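Local coordinates for protein Gp6 (Enterobacteria phage HK97, PDB 3JVO) that completes the phage head as a thirteen-membered ring of the head-tail connector, binding the portal protein and gp7 around an open channel for DNA ejection, at residues Q16-E21 against D69-R74; L6-L11 against K50-I55; P47-K50 against I55-A58; E27-Y32 against L65-M70. All blocks are in the same frame, centred on the assembly; numbering follows the deposited sequence.

In the fold
Three of the four contacts use helix 57-72, which serves as the common spine of the subunit. Contact 3 meets its start and contacts 4 and 1 its C-terminal half, so contacts 1 and 3 lie on opposite sides of the chain's centre, about 24 Å between centres. Contacts 1 and 4 are neighbours, 7 Å between centres, sharing Asp69 and Met70. Contact 2 sits 9 Å from contact 3, centre to centre, and shares Lys50 and Ile55 with it. Along the chain contact 3 is nested within the loops closed by contacts 1 and 4, whereas contact 2 crosses both. Contacts 1, 3 and 4 also reach neighbouring subunits, tying the helical core to the ring.

Contact 1 (Q16-E21 against D69-R74); sequences QQIEFE and DMFEHR
With CG1 of Ile18 lodged between its backbone N and carbonyl carbon (chi1 52°) and CG of Phe71 trans to its own backbone N, the two side chains cross at about a right angle and the isoleucine tip drops onto the ring. Ile18 CD1 stands 3.5 Å from the Phe71 ring centroid, only 8° off the ring normal: a CH-pi contact over the centre of the face. The opposite face carries Arg74 NH2 near its rim, while Arg74 NE donates to Phe71 O at 2.8 Å. At its far end the Phe71 ring points an edge at the face of Phe20 in a T-shaped pair, with planes at 64° and Phe71 CZ 3.6 Å from Phe20 CD1. The isoleucine follows directly on helix 11-17, which ends in a Schellman motif whose C-prime residue, Glu19, has positive phi. Past the end of helix 57-72, His73 ND1 donates to Asp69 OD1, and Asp69 OD2 is hydrogen-bonded to Gln77 NE2 of a neighbouring subunit. Across the two segments the joint is therefore apolar and aromatic, without a hydrogen bond; the polar bonds beside it stay within 69-74 or run to the neighbouring subunit.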
loop_
_atom_site.group_PDB
_atom_site.type_symbol
_atom_site.label_atom_id
_atom_site.label_comp_id
_atom_site.label_asym_id
_atom_site.label_seq_id
_atom_site.Cartn_x
_atom_site.Cartn_y
_atom_site.Cartn_z
ATOM N N GLN G 16 22.684 -22.404 -28.152
ATOM C CA GLN G 16 22.418 -21.032 -28.574
ATOM C C GLN G 16 21.135 -20.482 -27.932
ATOM O O GLN G 16 21.068 -19.311 -27.615
ATOM C CB GLN G 16 22.340 -20.952 -30.100
ATOM C CG GLN G 16 23.709 -21.173 -30.774
ATOM C CD GLN G 16 23.619 -21.220 -32.276
ATOM O OE1 GLN G 16 22.535 -21.207 -32.848
ATOM N NE2 GLN G 16 24.762 -21.262 -32.927
ATOM N N GLN G 17 20.131 -21.334 -27.729
ATOM C CA GLN G 17 18.897 -20.911 -27.062
ATOM C C GLN G 17 19.232 -20.300 -25.703
ATOM O O GLN G 17 18.714 -19.241 -25.333
ATOM C CB GLN G 17 17.931 -22.110 -26.902
ATOM C CG GLN G 17 16.668 -21.828 -26.074
ATOM C CD GLN G 17 15.711 -20.918 -26.813
ATOM O OE1 GLN G 17 15.947 -20.582 -27.979
ATOM N NE2 GLN G 17 14.632 -20.501 -26.141
ATOM N N ILE G 18 20.122 -20.961 -24.970
ATOM C CA ILE G 18 20.498 -20.497 -23.651
ATOM C C ILE G 18 21.783 -19.649 -23.625
ATOM O O ILE G 18 22.266 -19.322 -22.546
ATOM C CB ILE G 18 20.641 -21.658 -22.657
ATOM C CG1 ILE G 18 21.568 -22.757 -23.221
ATOM C CG2 ILE G 18 19.249 -22.172 -22.253
ATOM C CD1 ILE G 18 21.887 -23.872 -22.222
ATOM N N GLU G 19 22.323 -19.307 -24.792
ATOM C CA GLU G 19 23.552 -18.504 -24.892
ATOM C C GLU G 19 24.669 -19.105 -24.052
ATOM O O GLU G 19 25.298 -18.417 -23.263
ATOM C CB GLU G 19 23.289 -17.041 -24.489
ATOM C CG GLU G 19 22.306 -16.324 -25.430
ATOM C CD GLU G 19 21.756 -14.989 -24.883
ATOM O OE1 GLU G 19 22.405 -14.346 -24.006
ATOM O OE2 GLU G 19 20.676 -14.563 -25.367
ATOM N N PHE G 20 24.883 -20.405 -24.217
ATOM C CA PHE G 20 25.854 -21.155 -23.420
ATOM C C PHE G 20 26.960 -21.668 -24.348
ATOM O O PHE G 20 26.722 -22.533 -25.188
ATOM C CB PHE G 20 25.149 -22.324 -22.707
ATOM C CG PHE G 20 25.992 -23.007 -21.641
ATOM C CD1 PHE G 20 26.181 -22.420 -20.397
ATOM C CD2 PHE G 20 26.576 -24.250 -21.888
ATOM C CE1 PHE G 20 26.952 -23.051 -19.409
ATOM C CE2 PHE G 20 27.346 -24.897 -20.905
ATOM C CZ PHE G 20 27.534 -24.290 -19.658
ATOM N N GLU G 21 28.167 -21.139 -24.195
ATOM C CA GLU G 21 29.262 -21.461 -25.121
ATOM C C GLU G 21 30.172 -22.631 -24.716
ATOM O O GLU G 21 30.784 -23.263 -25.580
ATOM C CB GLU G 21 30.106 -20.213 -25.432
ATOM C CG GLU G 21 29.538 -19.353 -26.582
ATOM C CD GLU G 21 28.539 -18.286 -26.116
ATOM O OE1 GLU G 21 28.153 -18.297 -24.917
ATOM O OE2 GLU G 21 28.143 -17.426 -26.950
ATOM N N ASP G 69 13.833 -23.232 -19.732
ATOM C CA ASP G 69 13.338 -23.106 -18.358
ATOM C C ASP G 69 14.073 -24.068 -17.400
ATOM O O ASP G 69 14.533 -23.650 -16.340
ATOM C CB ASP G 69 11.831 -23.306 -18.286
ATOM C CG ASP G 69 11.297 -23.101 -16.900
ATOM O OD1 ASP G 69 11.409 -21.965 -16.357
ATOM O OD2 ASP G 69 10.785 -24.093 -16.332
HETATM N N MSE G 70 14.216 -25.335 -17.788
HETATM C CA MSE G 70 15.015 -26.322 -17.029
HETATM C C MSE G 70 16.449 -25.875 -16.774
HETATM O O MSE G 70 17.012 -26.084 -15.703
HETATM C CB MSE G 70 15.077 -27.660 -17.774
HETATM C CG MSE G 70 13.745 -28.356 -17.923
HETATM SE SE MSE G 70 12.975 -28.763 -16.183
HETATM C CE MSE G 70 14.355 -29.969 -15.460
ATOM N N PHE G 71 17.058 -25.296 -17.795
ATOM C CA PHE G 71 18.417 -24.844 -17.664
ATOM C C PHE G 71 18.585 -23.677 -16.675
ATOM O O PHE G 71 19.542 -23.634 -15.910
ATOM C CB PHE G 71 19.017 -24.480 -19.016
ATOM C CG PHE G 71 20.452 -24.060 -18.912
ATOM C CD1 PHE G 71 21.459 -25.018 -18.896
ATOM C CD2 PHE G 71 20.791 -22.723 -18.772
ATOM C CE1 PHE G 71 22.825 -24.635 -18.756
ATOM C CE2 PHE G 71 22.156 -22.325 -18.647
ATOM C CZ PHE G 71 23.160 -23.292 -18.643
ATOM N N GLU G 72 17.619 -22.770 -16.679
ATOM C CA GLU G 72 17.662 -21.572 -15.860
ATOM C C GLU G 72 17.109 -21.752 -14.453
ATOM O O GLU G 72 17.548 -21.072 -13.528
ATOM C CB GLU G 72 16.877 -20.452 -16.553
ATOM C CG GLU G 72 17.389 -20.106 -17.963
ATOM C CD GLU G 72 18.794 -19.508 -18.001
ATOM O OE1 GLU G 72 19.272 -19.008 -16.970
ATOM O OE2 GLU G 72 19.423 -19.507 -19.093
ATOM N N HIS G 73 16.115 -22.626 -14.295
ATOM C CA HIS G 73 15.412 -22.744 -13.023
ATOM C C HIS G 73 15.525 -24.207 -12.548
ATOM O O HIS G 73 14.796 -25.097 -13.014
ATOM C CB HIS G 73 13.959 -22.262 -13.165
ATOM C CG HIS G 73 13.829 -20.910 -13.812
ATOM N ND1 HIS G 73 13.116 -20.705 -14.975
ATOM C CD2 HIS G 73 14.344 -19.702 -13.472
ATOM C CE1 HIS G 73 13.177 -19.430 -15.312
ATOM N NE2 HIS G 73 13.925 -18.800 -14.423
ATOM N N ARG G 74 16.452 -24.412 -11.612
ATOM C CA ARG G 74 16.974 -25.716 -11.240
ATOM C C ARG G 74 16.267 -26.372 -10.048
ATOM O O ARG G 74 16.513 -27.526 -9.784
ATOM C CB ARG G 74 18.476 -25.583 -10.899
ATOM C CG ARG G 74 19.346 -25.003 -12.030
ATOM C CD ARG G 74 19.788 -26.069 -12.950
ATOM N NE ARG G 74 20.532 -25.557 -14.091
ATOM C CZ ARG G 74 21.847 -25.685 -14.277
ATOM N NH1 ARG G 74 22.608 -26.330 -13.400
ATOM N NH2 ARG G 74 22.396 -25.193 -15.377
#

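Contact 2 (L6-L11 against K50-I55)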
loop_
_atom_site.group_PDB
_atom_site.type_symbol
_atom_site.label_atom_id
_atom_site.label_comp_id
_atom_site.label_asym_id
_atom_site.label_seq_id
_atom_site.Cartn_x
_atom_site.Cartn_y
_atom_site.Cartn_z
ATOM N N LEU G 6 17.791 -34.670 -30.455
ATOM C CA LEU G 6 18.915 -34.065 -31.171
ATOM C C LEU G 6 18.847 -34.208 -32.706
ATOM O O LEU G 6 19.581 -33.530 -33.407
ATOM C CB LEU G 6 20.261 -34.550 -30.614
ATOM C CG LEU G 6 20.517 -34.184 -29.136
ATOM C CD1 LEU G 6 21.872 -34.709 -28.661
ATOM C CD2 LEU G 6 20.434 -32.678 -28.931
ATOM N N ASP G 7 17.960 -35.068 -33.219
ATOM C CA ASP G 7 17.710 -35.150 -34.664
ATOM C C ASP G 7 16.692 -34.121 -35.092
ATOM O O ASP G 7 16.537 -33.854 -36.283
ATOM C CB ASP G 7 17.161 -36.520 -35.050
ATOM C CG ASP G 7 18.191 -37.630 -34.943
ATOM O OD1 ASP G 7 19.410 -37.338 -35.032
ATOM O OD2 ASP G 7 17.759 -38.802 -34.778
ATOM N N VAL G 8 15.962 -33.586 -34.114
ATOM C CA VAL G 8 14.942 -32.556 -34.316
ATOM C C VAL G 8 15.590 -31.166 -34.146
ATOM O O VAL G 8 15.453 -30.309 -35.002
ATOM C CB VAL G 8 13.759 -32.762 -33.314
ATOM C CG1 VAL G 8 12.672 -31.699 -33.476
ATOM C CG2 VAL G 8 13.154 -34.172 -33.452
ATOM N N ILE G 9 16.300 -30.952 -33.033
ATOM C CA ILE G 9 17.031 -29.713 -32.795
ATOM C C ILE G 9 18.419 -30.081 -32.346
ATOM O O ILE G 9 18.585 -30.767 -31.339
ATOM C CB ILE G 9 16.400 -28.876 -31.668
ATOM C CG1 ILE G 9 14.957 -28.518 -31.996
ATOM C CG2 ILE G 9 17.249 -27.597 -31.379
ATOM C CD1 ILE G 9 14.183 -27.963 -30.805
ATOM N N SER G 10 19.426 -29.602 -33.060
ATOM C CA SER G 10 20.810 -29.956 -32.728
ATOM C C SER G 10 21.224 -29.436 -31.349
ATOM O O SER G 10 20.671 -28.468 -30.843
ATOM C CB SER G 10 21.755 -29.402 -33.779
ATOM O OG SER G 10 21.815 -27.988 -33.647
ATOM N N LEU G 11 22.206 -30.094 -30.751
ATOM C CA LEU G 11 22.768 -29.665 -29.473
ATOM C C LEU G 11 23.315 -28.242 -29.555
ATOM O O LEU G 11 23.168 -27.452 -28.621
ATOM C CB LEU G 11 23.882 -30.630 -29.039
ATOM C CG LEU G 11 24.568 -30.347 -27.705
ATOM C CD1 LEU G 11 23.538 -30.322 -26.602
ATOM C CD2 LEU G 11 25.646 -31.416 -27.404
ATOM N N LYS G 50 6.138 -39.669 -36.660
ATOM C CA LYS G 50 6.921 -40.908 -36.608
ATOM C C LYS G 50 8.422 -40.670 -36.630
ATOM O O LYS G 50 9.173 -41.394 -35.977
ATOM C CB LYS G 50 6.537 -41.810 -37.783
ATOM C CG LYS G 50 5.742 -43.054 -37.411
ATOM C CD LYS G 50 4.483 -42.744 -36.610
ATOM C CE LYS G 50 3.522 -43.922 -36.629
ATOM N NZ LYS G 50 2.802 -43.921 -37.920
ATOM N N VAL G 51 8.841 -39.677 -37.410
ATOM C CA VAL G 51 10.253 -39.303 -37.556
ATOM C C VAL G 51 10.508 -37.825 -37.187
ATOM O O VAL G 51 9.572 -37.012 -37.150
ATOM C CB VAL G 51 10.753 -39.571 -39.007
ATOM C CG1 VAL G 51 10.715 -41.079 -39.325
ATOM C CG2 VAL G 51 9.943 -38.765 -40.022
ATOM N N ALA G 52 11.781 -37.494 -36.944
ATOM C CA ALA G 52 12.205 -36.143 -36.525
ATOM C C ALA G 52 11.684 -35.035 -37.442
ATOM O O ALA G 52 11.269 -33.970 -36.970
ATOM C CB ALA G 52 13.727 -36.070 -36.425
ATOM N N ALA G 53 11.692 -35.312 -38.750
ATOM C CA ALA G 53 11.229 -34.370 -39.771
ATOM C C ALA G 53 9.719 -34.105 -39.702
ATOM O O ALA G 53 9.228 -33.134 -40.283
ATOM C CB ALA G 53 11.629 -34.849 -41.159
ATOM N N ASP G 54 8.986 -34.952 -38.983
ATOM C CA ASP G 54 7.544 -34.734 -38.794
ATOM C C ASP G 54 7.205 -33.607 -37.799
ATOM O O ASP G 54 6.116 -33.041 -37.853
ATOM C CB ASP G 54 6.862 -36.025 -38.344
ATOM C CG ASP G 54 6.867 -37.107 -39.415
ATOM O OD1 ASP G 54 7.056 -36.780 -40.613
ATOM O OD2 ASP G 54 6.673 -38.291 -39.042
ATOM N N ILE G 55 8.121 -33.287 -36.890
ATOM C CA ILE G 55 7.806 -32.332 -35.815
ATOM C C ILE G 55 7.619 -30.902 -36.345
ATOM O O ILE G 55 8.519 -30.357 -36.985
ATOM C CB ILE G 55 8.859 -32.346 -34.650
ATOM C CG1 ILE G 55 9.267 -33.786 -34.258
ATOM C CG2 ILE G 55 8.333 -31.574 -33.443
ATOM C CD1 ILE G 55 8.123 -34.675 -33.815
#
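This is a small apolar contact between two loosely structured pieces of chain: the end of the short N-terminal helix 5-8 and the connection between helices 26-44 and 57-72. Its centre is the valine-alanine pair, Val8 and Ala52, whose CA atoms are 5.0 Å apart. The two methyl branches of Val8 divide the work. CG1, placed trans to the backbone N (chi1 179°), lies 4.0 Å from Ile55 CB, whereas CG2 reaches Ala52 CB at 3.6 Å and Ile55 CG1 at 4.0 Å. Val8 and Ile55 cross at about a right angle, and the valine fork meets the isoleucine at its branch point and first methylene. Asp7 CB lies 3.7 Å from Ala52 CB.

No hydrogen bond joins the two segments; the polar order is internal to 50-55. There Asp54 OD2 receives two backbone donors, Lys50 N through its anti lone pair and Val51 N, 3.0 Å away, from above the carboxylate plane. This double grip closes the turn leading into the 3-10 segment 52-54 that presents Ala52. Ile3 packs against Val8, Ala52 and Ile55 together. Beyond them, Val8 reaches helix 57-72 through Lys60 and the loop residue Ile55 reaches helix 26-44 through Met41, so the contact sits between the two long helices.

Contact 3 (P47-K50 against I55-A58); sequences PAWK and IPAA
Trp49 turns one face of its indole to CG and CD of Pro56, the N-cap residue of helix 57-72. The pairing is a proline-tryptophan CH-pi contact, set where the chain turns back from the loop after helix 26-44 into the next long helix of this helical subunit. Pro56 CD rides over one face of the indole, offset toward the rim, and sits 3.8 Å from the centroid of the six-membered ring, 24° from its normal. The benzo side receives most of the touch, since CG and CD of the proline both approach Trp49 CZ2. The Trp49 CG position, opposite the carbonyl carbon and beside the backbone N (chi1 -59°), swings the ring toward Pro56. Ile55 crosses the tryptophan at about a right angle. Around this pair, Trp49 also touches Met41 and Cys44 on helix 26-44, and His95 packs against both Trp49 and Pro56. Pro56 in addition packs on Asp38 of a neighbouring subunit, whose carboxylate accepts a hydrogen bond from Ala58 N in the first turn of the helix. At the root of the tryptophan side chain, Ile55 CD1 rests 3.8 Å from Trp49 CB.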
loop_
_atom_site.group_PDB
_atom_site.type_symbol
_atom_site.label_atom_id
_atom_site.label_comp_id
_atom_site.label_asym_id
_atom_site.label_seq_id
_atom_site.Cartn_x
_atom_site.Cartn_y
_atom_site.Cartn_z
ATOM N N PRO G 47 0.281 -39.300 -32.493
ATOM C CA PRO G 47 0.867 -40.561 -32.985
ATOM C C PRO G 47 1.462 -40.486 -34.391
ATOM O O PRO G 47 2.403 -41.220 -34.683
ATOM C CB PRO G 47 -0.325 -41.546 -32.972
ATOM C CG PRO G 47 -1.320 -40.930 -32.024
ATOM C CD PRO G 47 -1.168 -39.441 -32.245
ATOM N N ALA G 48 0.924 -39.613 -35.241
ATOM C CA ALA G 48 1.402 -39.472 -36.621
ATOM C C ALA G 48 2.773 -38.802 -36.786
ATOM O O ALA G 48 3.251 -38.653 -37.914
ATOM C CB ALA G 48 0.363 -38.761 -37.480
ATOM N N TRP G 49 3.406 -38.385 -35.690
ATOM C CA TRP G 49 4.778 -37.873 -35.795
ATOM C C TRP G 49 5.756 -39.015 -35.565
ATOM O O TRP G 49 6.164 -39.281 -34.429
ATOM C CB TRP G 49 5.069 -36.703 -34.838
ATOM C CG TRP G 49 4.188 -35.497 -35.032
ATOM C CD1 TRP G 49 3.551 -35.104 -36.188
ATOM C CD2 TRP G 49 3.865 -34.515 -34.044
ATOM N NE1 TRP G 49 2.846 -33.943 -35.965
ATOM C CE2 TRP G 49 3.018 -33.564 -34.658
ATOM C CE3 TRP G 49 4.209 -34.348 -32.697
ATOM C CZ2 TRP G 49 2.495 -32.473 -33.965
ATOM C CZ3 TRP G 49 3.688 -33.269 -32.009
ATOM C CH2 TRP G 49 2.845 -32.340 -32.648
ATOM N N LYS G 50 6.138 -39.669 -36.660
ATOM C CA LYS G 50 6.921 -40.908 -36.608
ATOM C C LYS G 50 8.422 -40.670 -36.630
ATOM O O LYS G 50 9.173 -41.394 -35.977
ATOM C CB LYS G 50 6.537 -41.810 -37.783
ATOM C CG LYS G 50 5.742 -43.054 -37.411
ATOM C CD LYS G 50 4.483 -42.744 -36.610
ATOM C CE LYS G 50 3.522 -43.922 -36.629
ATOM N NZ LYS G 50 2.802 -43.921 -37.920
ATOM N N ILE G 55 8.121 -33.287 -36.890
ATOM C CA ILE G 55 7.806 -32.332 -35.815
ATOM C C ILE G 55 7.619 -30.902 -36.345
ATOM O O ILE G 55 8.519 -30.357 -36.985
ATOM C CB ILE G 55 8.859 -32.346 -34.650
ATOM C CG1 ILE G 55 9.267 -33.786 -34.258
ATOM C CG2 ILE G 55 8.333 -31.574 -33.443
ATOM C CD1 ILE G 55 8.123 -34.675 -33.815
ATOM N N PRO G 56 6.446 -30.298 -36.090
ATOM C CA PRO G 56 6.197 -28.938 -36.556
ATOM C C PRO G 56 7.081 -27.883 -35.894
ATOM O O PRO G 56 7.516 -28.047 -34.742
ATOM C CB PRO G 56 4.739 -28.686 -36.153
ATOM C CG PRO G 56 4.151 -30.028 -35.910
ATOM C CD PRO G 56 5.277 -30.862 -35.393
ATOM N N ALA G 57 7.294 -26.788 -36.616
ATOM C CA ALA G 57 8.079 -25.677 -36.127
ATOM C C ALA G 57 7.545 -25.114 -34.795
ATOM O O ALA G 57 8.336 -24.818 -33.909
ATOM C CB ALA G 57 8.181 -24.586 -37.192
ATOM N N ALA G 58 6.221 -24.976 -34.637
ATOM C CA ALA G 58 5.693 -24.394 -33.390
ATOM C C ALA G 58 6.050 -25.292 -32.194
ATOM O O ALA G 58 6.356 -24.788 -31.099
ATOM C CB ALA G 58 4.177 -24.170 -33.468
#

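Contact 4 (E27-Y32 against L65-M70); sequences ELITLY and LVFADM
The crossing of helices 26-44 and 57-72, the two longest helices of the subunit, is packed here by a tyrosine, a phenylalanine, an isoleucine and a selenomethionine. Phe67 holds CG trans to its backbone N (chi1 157°), which carries the ring to Ile29 and Tyr32 with CE1 leading: this atom meets Ile29 CG2 at 3.6 Å, and the Ile29 carbonyl oxygen lies at the ring edge, in its plane, 3.5 Å from CE1. The neighbouring ring atom, Phe67 CD1, touches Tyr32 CB at 3.6 Å. Phe67 thus wedges against the turn of helix 26-44 that carries Ile29 and Tyr32.

The axes of the two short segments approach to 9.7 Å at an angle of 133° between their directions, an oblique antiparallel helix pair in the buried core. The Tyr32 ring itself lies between two backbone carbonyls, Leu28 O above one face and Met70 O above the other, each toward the rim. Selenomethionine Met70 adds a CH-pi contact from its CB, 3.8 Å from Tyr32 CD1; two conformers of this residue were modelled. Further out, Phe67 meets Phe14 of helix 11-17 with the ring planes inclined at about 55°. The Tyr32 hydroxyl is hydrogen-bonded to Gln17 OE1 of a neighbouring subunit.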
loop_
_atom_site.group_PDB
_atom_site.type_symbol
_atom_site.label_atom_id
_atom_site.label_comp_id
_atom_site.label_asym_id
_atom_site.label_seq_id
_atom_site.Cartn_x
_atom_site.Cartn_y
_atom_site.Cartn_z
ATOM N N GLU G 27 26.248 -33.378 -21.479
ATOM C CA GLU G 27 25.395 -34.431 -20.926
ATOM C C GLU G 27 24.192 -33.878 -20.134
ATOM O O GLU G 27 23.062 -34.301 -20.332
ATOM C CB GLU G 27 26.235 -35.382 -20.081
ATOM C CG GLU G 27 25.468 -36.536 -19.483
ATOM C CD GLU G 27 26.347 -37.591 -18.797
ATOM O OE1 GLU G 27 27.420 -37.252 -18.209
ATOM O OE2 GLU G 27 25.935 -38.784 -18.838
ATOM N N LEU G 28 24.433 -32.909 -19.261
ATOM C CA LEU G 28 23.329 -32.238 -18.572
ATOM C C LEU G 28 22.356 -31.556 -19.543
ATOM O O LEU G 28 21.126 -31.768 -19.482
ATOM C CB LEU G 28 23.871 -31.225 -17.561
ATOM C CG LEU G 28 22.781 -30.570 -16.700
ATOM C CD1 LEU G 28 22.185 -31.535 -15.706
ATOM C CD2 LEU G 28 23.405 -29.378 -15.983
ATOM N N ILE G 29 22.907 -30.749 -20.447
ATOM C CA ILE G 29 22.101 -30.052 -21.467
ATOM C C ILE G 29 21.260 -31.031 -22.301
ATOM O O ILE G 29 20.055 -30.806 -22.541
ATOM C CB ILE G 29 22.989 -29.148 -22.363
ATOM C CG1 ILE G 29 23.480 -27.947 -21.534
ATOM C CG2 ILE G 29 22.222 -28.718 -23.619
ATOM C CD1 ILE G 29 24.604 -27.159 -22.199
ATOM N N THR G 30 21.896 -32.127 -22.715
ATOM C CA THR G 30 21.204 -33.210 -23.427
ATOM C C THR G 30 20.037 -33.785 -22.620
ATOM O O THR G 30 18.962 -34.067 -23.193
ATOM C CB THR G 30 22.181 -34.329 -23.871
ATOM O OG1 THR G 30 23.167 -33.763 -24.752
ATOM C CG2 THR G 30 21.450 -35.470 -24.596
ATOM N N LEU G 31 20.225 -33.932 -21.304
ATOM C CA LEU G 31 19.163 -34.440 -20.434
ATOM C C LEU G 31 17.969 -33.467 -20.387
ATOM O O LEU G 31 16.797 -33.884 -20.456
ATOM C CB LEU G 31 19.714 -34.742 -19.029
ATOM C CG LEU G 31 18.770 -35.357 -17.987
ATOM C CD1 LEU G 31 19.493 -35.863 -16.701
ATOM C CD2 LEU G 31 17.637 -34.347 -17.593
ATOM N N TYR G 32 18.258 -32.173 -20.301
ATOM C CA TYR G 32 17.207 -31.162 -20.304
ATOM C C TYR G 32 16.441 -31.177 -21.636
ATOM O O TYR G 32 15.222 -31.050 -21.661
ATOM C CB TYR G 32 17.784 -29.757 -20.107
ATOM C CG TYR G 32 18.397 -29.447 -18.741
ATOM C CD1 TYR G 32 17.960 -30.078 -17.583
ATOM C CD2 TYR G 32 19.418 -28.497 -18.631
ATOM C CE1 TYR G 32 18.530 -29.774 -16.325
ATOM C CE2 TYR G 32 20.003 -28.191 -17.389
ATOM C CZ TYR G 32 19.553 -28.812 -16.248
ATOM O OH TYR G 32 20.135 -28.486 -15.026
ATOM N N LEU G 65 11.552 -23.552 -25.355
ATOM C CA LEU G 65 11.161 -22.764 -24.179
ATOM C C LEU G 65 11.185 -23.610 -22.905
ATOM O O LEU G 65 11.629 -23.168 -21.830
ATOM C CB LEU G 65 9.784 -22.144 -24.381
ATOM C CG LEU G 65 9.648 -21.040 -25.449
ATOM C CD1 LEU G 65 8.191 -20.868 -25.782
ATOM C CD2 LEU G 65 10.238 -19.742 -24.897
ATOM N N VAL G 66 10.712 -24.835 -23.030
ATOM C CA VAL G 66 10.675 -25.745 -21.889
ATOM C C VAL G 66 12.121 -26.095 -21.493
ATOM O O VAL G 66 12.449 -26.126 -20.317
ATOM C CB VAL G 66 9.796 -26.998 -22.195
ATOM C CG1 VAL G 66 9.883 -28.046 -21.043
ATOM C CG2 VAL G 66 8.362 -26.565 -22.387
ATOM N N PHE G 67 12.959 -26.370 -22.488
ATOM C CA PHE G 67 14.379 -26.696 -22.274
ATOM C C PHE G 67 15.100 -25.553 -21.545
ATOM O O PHE G 67 15.809 -25.774 -20.555
ATOM C CB PHE G 67 15.074 -27.000 -23.621
ATOM C CG PHE G 67 16.579 -26.792 -23.587
ATOM C CD1 PHE G 67 17.426 -27.802 -23.150
ATOM C CD2 PHE G 67 17.134 -25.567 -23.945
ATOM C CE1 PHE G 67 18.811 -27.580 -23.080
ATOM C CE2 PHE G 67 18.521 -25.347 -23.898
ATOM C CZ PHE G 67 19.352 -26.351 -23.472
ATOM N N ALA G 68 14.940 -24.328 -22.041
ATOM C CA ALA G 68 15.635 -23.205 -21.418
ATOM C C ALA G 68 15.120 -22.993 -19.981
ATOM O O ALA G 68 15.877 -22.640 -19.099
ATOM C CB ALA G 68 15.487 -21.923 -22.276
ATOM N N ASP G 69 13.833 -23.232 -19.732
ATOM C CA ASP G 69 13.338 -23.106 -18.358
ATOM C C ASP G 69 14.073 -24.068 -17.400
ATOM O O ASP G 69 14.533 -23.650 -16.340
ATOM C CB ASP G 69 11.831 -23.306 -18.286
ATOM C CG ASP G 69 11.297 -23.101 -16.900
ATOM O OD1 ASP G 69 11.409 -21.965 -16.357
ATOM O OD2 ASP G 69 10.785 -24.093 -16.332
HETATM N N MSE G 70 14.216 -25.335 -17.788
HETATM C CA MSE G 70 15.015 -26.322 -17.029
HETATM C C MSE G 70 16.449 -25.875 -16.774
HETATM O O MSE G 70 17.012 -26.084 -15.703
HETATM C CB MSE G 70 15.077 -27.660 -17.774
HETATM C CG MSE G 70 13.745 -28.356 -17.923
HETATM SE SE MSE G 70 12.975 -28.763 -16.183
HETATM C CE MSE G 70 14.355 -29.969 -15.460
#